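Side-chain contacts in Rbstp0775 protein (PDB 1RZ3), which is of unknown function but probably binds ATP and acts as a kinase of the phosphoribulokinase/uridine kinase family: residues Q83-V86 against E87-T90; E180-Y183 against L184-E188. All coordinates share one frame; numbering follows the deposited sequence.

Interaction 1: residues Q83-V86 against E87-T90; sequences QWDV and EWLT
Asp-85 caps the start of helix 86-94. Its OD1 accepts a hydrogen bond from Trp-88 N at 3.2 Å. The N-H comes from above the carboxylate plane. With CG anti to its own backbone N (chi1 -173°), the carboxylate swings forward to the first turn, and Asp-85 CG lies 3.4 Å from Trp-88 CB. This is an N-cap. The helix end would probably help to stabilise the negative charge. Asp-85 O takes the first helical bond, from Leu-89 N, at 3.0 Å and nearly straight. At the next residue, Val-86 O is gripped twice by Thr-90, by OG1 at 2.7 Å and by N at 2.9 Å. The two donors reach it from opposite faces of the carbonyl plane. Leu-89 CD1 reaches back past the cap to the edge of the Trp-84 indole, near its plane, 3.9 Å from Trp-84 CD1. Gln-83 CG lies over one indole face, offset toward the rim. Trp-84 NE1 is bonded to Met-58 O. Trp-84 thus anchors the loop between helices 75-82 and 86-94 to Met-58, while Trp-88 reaches Leu-105 and Pro-106 of strand 102-109.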
loop_
_atom_site.group_PDB
_atom_site.type_symbol
_atom_site.label_atom_id
_atom_site.label_comp_id
_atom_site.label_asym_id
_atom_site.label_seq_id
_atom_site.Cartn_x
_atom_site.Cartn_y
_atom_site.Cartn_z
ATOM N N GLN A 83 5.107 -12.748 -3.664
ATOM C CA GLN A 83 4.218 -12.532 -2.525
ATOM C C GLN A 83 2.865 -11.925 -2.906
ATOM O O GLN A 83 1.851 -12.185 -2.245
ATOM C CB GLN A 83 4.910 -11.667 -1.469
ATOM C CG GLN A 83 4.113 -11.539 -0.181
ATOM C CD GLN A 83 5.001 -11.458 1.040
ATOM O OE1 GLN A 83 5.853 -12.319 1.251
ATOM N NE2 GLN A 83 4.803 -10.427 1.856
ATOM N N TRP A 84 2.860 -11.101 -3.951
ATOM C CA TRP A 84 1.633 -10.478 -4.447
ATOM C C TRP A 84 1.419 -10.907 -5.892
ATOM O O TRP A 84 2.372 -10.960 -6.670
ATOM C CB TRP A 84 1.734 -8.947 -4.422
ATOM C CG TRP A 84 1.630 -8.346 -3.068
ATOM C CD1 TRP A 84 0.487 -7.972 -2.422
ATOM C CD2 TRP A 84 2.706 -8.100 -2.159
ATOM N NE1 TRP A 84 0.785 -7.510 -1.161
ATOM C CE2 TRP A 84 2.141 -7.577 -0.973
ATOM C CE3 TRP A 84 4.094 -8.272 -2.229
ATOM C CZ2 TRP A 84 2.916 -7.225 0.135
ATOM C CZ3 TRP A 84 4.867 -7.922 -1.125
ATOM C CH2 TRP A 84 4.275 -7.405 0.039
ATOM N N ASP A 85 0.177 -11.224 -6.244
ATOM C CA ASP A 85 -0.147 -11.589 -7.620
ATOM C C ASP A 85 -0.379 -10.219 -8.246
ATOM O O ASP A 85 -1.516 -9.739 -8.335
ATOM C CB ASP A 85 -1.432 -12.417 -7.676
ATOM C CG ASP A 85 -1.710 -12.956 -9.059
ATOM O OD1 ASP A 85 -1.305 -12.303 -10.044
ATOM O OD2 ASP A 85 -2.349 -14.023 -9.164
ATOM N N VAL A 86 0.717 -9.584 -8.647
ATOM C CA VAL A 86 0.684 -8.243 -9.213
ATOM C C VAL A 86 -0.328 -8.035 -10.335
ATOM O O VAL A 86 -1.076 -7.061 -10.321
ATOM C CB VAL A 86 2.088 -7.839 -9.712
ATOM C CG1 VAL A 86 2.059 -6.441 -10.300
ATOM C CG2 VAL A 86 3.078 -7.913 -8.556
ATOM N N GLU A 87 -0.354 -8.950 -11.293
ATOM C CA GLU A 87 -1.273 -8.842 -12.424
ATOM C C GLU A 87 -2.744 -8.974 -12.024
ATOM O O GLU A 87 -3.593 -8.228 -12.510
ATOM C CB GLU A 87 -0.908 -9.896 -13.470
ATOM C CG GLU A 87 -1.839 -9.983 -14.655
ATOM C CD GLU A 87 -1.402 -11.078 -15.618
ATOM O OE1 GLU A 87 -1.017 -12.170 -15.141
ATOM O OE2 GLU A 87 -1.444 -10.852 -16.838
ATOM N N TRP A 88 -3.053 -9.923 -11.145
ATOM C CA TRP A 88 -4.434 -10.105 -10.709
ATOM C C TRP A 88 -4.893 -8.848 -9.963
ATOM O O TRP A 88 -6.003 -8.351 -10.188
ATOM C CB TRP A 88 -4.559 -11.326 -9.787
ATOM C CG TRP A 88 -5.985 -11.693 -9.466
ATOM C CD1 TRP A 88 -6.809 -12.502 -10.196
ATOM C CD2 TRP A 88 -6.766 -11.220 -8.361
ATOM N NE1 TRP A 88 -8.055 -12.562 -9.617
ATOM C CE2 TRP A 88 -8.057 -11.783 -8.489
ATOM C CE3 TRP A 88 -6.504 -10.369 -7.276
ATOM C CZ2 TRP A 88 -9.081 -11.526 -7.573
ATOM C CZ3 TRP A 88 -7.524 -10.113 -6.366
ATOM C CH2 TRP A 88 -8.798 -10.691 -6.521
ATOM N N LEU A 89 -4.035 -8.328 -9.086
ATOM C CA LEU A 89 -4.377 -7.129 -8.320
ATOM C C LEU A 89 -4.543 -5.920 -9.226
ATOM O O LEU A 89 -5.389 -5.056 -8.975
ATOM C CB LEU A 89 -3.313 -6.857 -7.255
ATOM C CG LEU A 89 -3.381 -7.874 -6.109
ATOM C CD1 LEU A 89 -2.117 -7.798 -5.277
ATOM C CD2 LEU A 89 -4.630 -7.608 -5.260
ATOM N N THR A 90 -3.744 -5.852 -10.287
ATOM C CA THR A 90 -3.865 -4.737 -11.218
ATOM C C THR A 90 -5.258 -4.796 -11.850
ATOM O O THR A 90 -5.956 -3.789 -11.946
ATOM C CB THR A 90 -2.824 -4.820 -12.356
ATOM O OG1 THR A 90 -1.501 -4.793 -11.806
ATOM C CG2 THR A 90 -2.996 -3.645 -13.312
#

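Interaction 2: residues E180-Y183 against L184-E188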
loop_
_atom_site.group_PDB
_atom_site.type_symbol
_atom_site.label_atom_id
_atom_site.label_comp_id
_atom_site.label_asym_id
_atom_site.label_seq_id
_atom_site.Cartn_x
_atom_site.Cartn_y
_atom_site.Cartn_z
ATOM N N GLU A 180 14.126 -4.857 -0.584
ATOM C CA GLU A 180 14.037 -3.412 -0.417
ATOM C C GLU A 180 15.095 -2.704 -1.262
ATOM O O GLU A 180 14.808 -1.703 -1.924
ATOM C CB GLU A 180 14.194 -3.054 1.062
ATOM C CG GLU A 180 13.082 -3.628 1.921
ATOM C CD GLU A 180 13.293 -3.395 3.400
ATOM O OE1 GLU A 180 14.367 -2.887 3.788
ATOM O OE2 GLU A 180 12.378 -3.730 4.179
ATOM N N ASP A 181 16.318 -3.225 -1.258
ATOM C CA ASP A 181 17.376 -2.618 -2.061
ATOM C C ASP A 181 17.013 -2.702 -3.539
ATOM O O ASP A 181 17.267 -1.770 -4.301
ATOM C CB ASP A 181 18.719 -3.318 -1.821
ATOM C CG ASP A 181 19.278 -3.055 -0.437
ATOM O OD1 ASP A 181 18.779 -2.143 0.256
ATOM O OD2 ASP A 181 20.234 -3.758 -0.045
ATOM N N TYR A 182 16.420 -3.824 -3.939
ATOM C CA TYR A 182 16.014 -4.027 -5.325
ATOM C C TYR A 182 14.971 -2.976 -5.712
ATOM O O TYR A 182 15.056 -2.348 -6.771
ATOM C CB TYR A 182 15.409 -5.424 -5.500
ATOM C CG TYR A 182 15.020 -5.746 -6.928
ATOM C CD1 TYR A 182 15.988 -6.070 -7.880
ATOM C CD2 TYR A 182 13.683 -5.700 -7.335
ATOM C CE1 TYR A 182 15.637 -6.343 -9.201
ATOM C CE2 TYR A 182 13.321 -5.968 -8.652
ATOM C CZ TYR A 182 14.305 -6.290 -9.580
ATOM O OH TYR A 182 13.954 -6.565 -10.880
ATOM N N TYR A 183 13.987 -2.792 -4.841
ATOM C CA TYR A 183 12.919 -1.825 -5.082
ATOM C C TYR A 183 13.473 -0.409 -5.213
ATOM O O TYR A 183 13.182 0.302 -6.181
ATOM C CB TYR A 183 11.907 -1.892 -3.935
ATOM C CG TYR A 183 10.740 -0.936 -4.064
ATOM C CD1 TYR A 183 9.958 -0.908 -5.220
ATOM C CD2 TYR A 183 10.387 -0.096 -3.010
ATOM C CE1 TYR A 183 8.851 -0.066 -5.321
ATOM C CE2 TYR A 183 9.277 0.749 -3.100
ATOM C CZ TYR A 183 8.515 0.757 -4.260
ATOM O OH TYR A 183 7.416 1.582 -4.361
ATOM N N LEU A 184 14.281 -0.010 -4.237
ATOM C CA LEU A 184 14.877 1.321 -4.219
ATOM C C LEU A 184 15.708 1.616 -5.460
ATOM O O LEU A 184 15.671 2.724 -5.987
ATOM C CB LEU A 184 15.748 1.488 -2.968
ATOM C CG LEU A 184 15.004 1.555 -1.632
ATOM C CD1 LEU A 184 15.991 1.442 -0.479
ATOM C CD2 LEU A 184 14.220 2.865 -1.550
ATOM N N GLU A 185 16.452 0.622 -5.930
ATOM C CA GLU A 185 17.299 0.805 -7.099
ATOM C C GLU A 185 16.555 0.745 -8.428
ATOM O O GLU A 185 16.853 1.514 -9.340
ATOM C CB GLU A 185 18.418 -0.239 -7.104
ATOM C CG GLU A 185 19.318 -0.162 -8.325
ATOM C CD GLU A 185 20.475 -1.137 -8.257
ATOM O OE1 GLU A 185 20.224 -2.360 -8.202
ATOM O OE2 GLU A 185 21.638 -0.677 -8.258
ATOM N N THR A 186 15.588 -0.159 -8.537
ATOM C CA THR A 186 14.849 -0.308 -9.780
ATOM C C THR A 186 13.700 0.684 -9.969
ATOM O O THR A 186 13.499 1.184 -11.073
ATOM C CB THR A 186 14.295 -1.751 -9.933
ATOM O OG1 THR A 186 13.346 -2.023 -8.897
ATOM C CG2 THR A 186 15.425 -2.767 -9.839
ATOM N N GLU A 187 12.958 0.980 -8.905
ATOM C CA GLU A 187 11.825 1.899 -9.016
ATOM C C GLU A 187 12.028 3.309 -8.451
ATOM O O GLU A 187 11.211 4.197 -8.705
ATOM C CB GLU A 187 10.579 1.261 -8.387
ATOM C CG GLU A 187 10.194 -0.076 -9.009
ATOM C CD GLU A 187 9.636 0.048 -10.424
ATOM O OE1 GLU A 187 9.824 1.104 -11.073
ATOM O OE2 GLU A 187 9.006 -0.926 -10.892
ATOM N N GLU A 188 13.105 3.522 -7.697
ATOM C CA GLU A 188 13.386 4.844 -7.123
ATOM C C GLU A 188 12.126 5.474 -6.514
ATOM O O GLU A 188 11.748 6.595 -6.862
ATOM C CB GLU A 188 13.941 5.770 -8.208
ATOM C CG GLU A 188 15.244 5.296 -8.830
ATOM C CD GLU A 188 15.621 6.091 -10.066
ATOM O OE1 GLU A 188 14.987 5.885 -11.124
ATOM O OE2 GLU A 188 16.543 6.928 -9.978
#
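Glu-180 O receives Leu-184 N at 2.9 Å, with the N-H almost straight at 173°. Leu-184 CG comes to 3.3 Å from that same oxygen, Glu-180 O. Asp-181 O continues the pattern with Glu-185 N. Thr-186 CG2 stands over the centre of the Tyr-182 ring, 3.7 Å from the centroid, in a CH-pi contact. Tyr-182 O also accepts from both Thr-186 N and OG1, the latter at 2.7 Å and from above the carbonyl plane. At chi1 64°, OG1 lies between the backbone N and the carbonyl carbon, which lets the hydroxyl turn back to the preceding turn while CG2 meets the ring. These are i to i+4 contacts in the last turns of helix 169-187. Tyr-182 OH is hydrogen-bonded to Tyr-81 OH. With an alanine in place of Tyr-182, the Thr-186 methyl would probably lose the ring it packs on, and Tyr-81 OH its partner. Tyr-183 O bonds Glu-187 N at 2.8 Å. The Tyr-183 side chain crosses that of Glu-187 at about a right angle, with Tyr-183 CE1 3.8 Å from Glu-187 CB. Its hydroxyl is bonded to Asp-28 and Gln-136 N. Glu-187 bends at chi2 (-71°) and carries its carboxylate to Arg-141, a salt bridge, and Lys-138 N.

In the fold
Interaction 1 comes first along the chain, at the start of helix 86-94. Interaction 2 follows much later, in the last turns of helix 169-187. Their centres are 18 Å apart and their nearest atoms about 9 Å, so they do not touch. Both belong to the phosphoribulokinase/uridine kinase family region, of the P-loop NTPase clan. Helix 75-82 links their surroundings: it runs into the loop of 83-86, and its tyrosines Tyr-80 and Tyr-81 meet Tyr-182. Gln-83 also has a weak hydrogen bond to Arg-175 on helix 169-187. One contact thus marks a helix start, the other the last turns of a helix, beside the same short helix. Both lie away from the calcium-binding residue Asp-124.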